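Local coordinates for protein PilM (Pseudomonas aeruginosa, PDB 3HG9) that is of unknown function but probably belongs to a plasmid-linked pilus system, at residues S24-Y29 against S43-P48. Numbering follows the deposited sequence.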
loop_
_atom_site.group_PDB
_atom_site.type_symbol
_atom_site.label_atom_id
_atom_site.label_comp_id
_atom_site.label_asym_id
_atom_site.label_seq_id
_atom_site.Cartn_x
_atom_site.Cartn_y
_atom_site.Cartn_z
ATOM N N SER B 24 2.530 -12.166 3.695
ATOM C CA SER B 24 1.091 -12.255 3.805
ATOM C C SER B 24 0.658 -13.158 4.924
ATOM O O SER B 24 -0.406 -12.938 5.511
ATOM C CB SER B 24 0.509 -12.722 2.484
ATOM O OG SER B 24 0.604 -11.691 1.568
ATOM N N ARG B 25 1.450 -14.190 5.205
ATOM C CA ARG B 25 1.232 -15.047 6.407
ATOM C C ARG B 25 1.336 -14.312 7.711
ATOM O O ARG B 25 0.624 -14.615 8.633
ATOM C CB ARG B 25 2.222 -16.189 6.438
ATOM C CG ARG B 25 2.038 -17.095 5.276
ATOM C CD ARG B 25 0.609 -17.590 5.222
ATOM N NE ARG B 25 0.486 -18.623 4.203
ATOM C CZ ARG B 25 -0.620 -19.318 3.975
ATOM N NH1 ARG B 25 -1.708 -19.084 4.713
ATOM N NH2 ARG B 25 -0.629 -20.241 3.008
ATOM N N LEU B 26 2.266 -13.377 7.817
ATOM C CA LEU B 26 2.217 -12.398 8.915
ATOM C C LEU B 26 0.991 -11.478 8.813
ATOM O O LEU B 26 0.306 -11.317 9.804
ATOM C CB LEU B 26 3.444 -11.518 8.926
ATOM C CG LEU B 26 4.820 -12.117 9.128
ATOM C CD1 LEU B 26 5.791 -11.000 8.765
ATOM C CD2 LEU B 26 5.002 -12.574 10.597
ATOM N N ALA B 27 0.705 -10.864 7.650
ATOM C CA ALA B 27 -0.412 -9.913 7.583
ATOM C C ALA B 27 -1.545 -10.555 8.344
ATOM O O ALA B 27 -2.145 -9.931 9.202
ATOM C CB ALA B 27 -0.860 -9.614 6.159
ATOM N N GLU B 28 -1.815 -11.820 8.059
ATOM C CA GLU B 28 -3.138 -12.319 8.373
ATOM C C GLU B 28 -3.214 -12.971 9.726
ATOM O O GLU B 28 -4.252 -12.947 10.373
ATOM C CB GLU B 28 -3.655 -13.237 7.276
ATOM C CG GLU B 28 -4.431 -12.495 6.149
ATOM C CD GLU B 28 -4.717 -13.425 4.981
ATOM O OE1 GLU B 28 -5.571 -13.110 4.108
ATOM O OE2 GLU B 28 -4.082 -14.507 4.939
ATOM N N TYR B 29 -2.123 -13.556 10.150
ATOM C CA TYR B 29 -2.006 -13.986 11.488
ATOM C C TYR B 29 -2.106 -12.744 12.344
ATOM O O TYR B 29 -2.828 -12.765 13.332
ATOM C CB TYR B 29 -0.653 -14.639 11.669
ATOM C CG TYR B 29 -0.271 -14.944 13.100
ATOM C CD1 TYR B 29 0.093 -13.916 13.970
ATOM C CD2 TYR B 29 -0.230 -16.270 13.572
ATOM C CE1 TYR B 29 0.450 -14.180 15.282
ATOM C CE2 TYR B 29 0.154 -16.567 14.910
ATOM C CZ TYR B 29 0.493 -15.501 15.759
ATOM O OH TYR B 29 0.870 -15.721 17.092
ATOM N N SER B 43 5.950 -22.062 12.252
ATOM C CA SER B 43 5.070 -23.211 12.539
ATOM C C SER B 43 3.672 -22.647 12.743
ATOM O O SER B 43 2.675 -23.158 12.236
ATOM C CB SER B 43 5.544 -23.947 13.793
ATOM O OG SER B 43 6.939 -23.698 13.988
ATOM N N ALA B 44 3.615 -21.573 13.512
ATOM C CA ALA B 44 2.522 -20.639 13.388
ATOM C C ALA B 44 2.674 -20.192 11.920
ATOM O O ALA B 44 3.298 -20.898 11.074
ATOM C CB ALA B 44 2.716 -19.498 14.346
ATOM N N LEU B 45 2.121 -19.039 11.590
ATOM C CA LEU B 45 2.078 -18.616 10.174
ATOM C C LEU B 45 1.331 -19.662 9.282
ATOM O O LEU B 45 0.385 -19.313 8.573
ATOM C CB LEU B 45 3.483 -18.244 9.666
ATOM C CG LEU B 45 4.231 -16.977 10.140
ATOM C CD1 LEU B 45 4.532 -17.010 11.528
ATOM C CD2 LEU B 45 5.556 -16.855 9.492
ATOM N N GLY B 46 1.685 -20.941 9.346
ATOM C CA GLY B 46 0.876 -21.971 8.651
ATOM C C GLY B 46 1.341 -22.086 7.222
ATOM O O GLY B 46 0.552 -22.311 6.276
ATOM N N LEU B 47 2.643 -21.880 7.069
ATOM C CA LEU B 47 3.241 -21.790 5.753
ATOM C C LEU B 47 3.053 -23.111 4.995
ATOM O O LEU B 47 2.760 -24.163 5.604
ATOM C CB LEU B 47 4.729 -21.408 5.891
ATOM C CG LEU B 47 4.989 -19.983 6.352
ATOM C CD1 LEU B 47 6.363 -19.843 6.766
ATOM C CD2 LEU B 47 4.730 -19.034 5.196
ATOM N N PRO B 48 3.172 -23.053 3.658
ATOM C CA PRO B 48 3.072 -24.262 2.839
ATOM C C PRO B 48 4.094 -25.344 3.184
ATOM O O PRO B 48 5.217 -25.049 3.608
ATOM C CB PRO B 48 3.312 -23.754 1.400
ATOM C CG PRO B 48 3.323 -22.187 1.480
ATOM C CD PRO B 48 2.942 -21.805 2.879
#
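A loop-on-helix contact at the surface of this PilM-family protein lays the irregular segment 43-48, part of the connection to strand 57-62, along the C-terminal part of helix 12-31. It joins the two by van der Waals packing of helix side chains on loop side chains and carbonyls, with Arg25 and Tyr29, one helical turn apart, both directed at the loop. The nearest CA atoms are those of Arg25 and Leu45, 5.3 Å apart, and their CB atoms touch at 4.0 Å. Arg25 has CG anti to the carbonyl carbon (chi1 -63°) and a bend at chi2 (-55°), so its aliphatic part runs past Leu47 in the opposite direction and CG meets Leu47 CD2. Gly46 has backbone angles at which a CB would press on the carbonyl O of Leu45, so glycine fits. Leu47 also leans on Leu21 and Tyr22 of the same helix, while Leu26 and Leu45 share Pro40 as a neighbour. Tyr29, its CG anti to the backbone N (chi1 170°), brings ring atom CE2 to 3.9 Å from Ala44 CB. One face of the Arg25 guanidinium carries Gly46 O, 3.9 Å above its centre, while Arg25 NH2 meets Pro48 CD tip to tip at 3.9 Å.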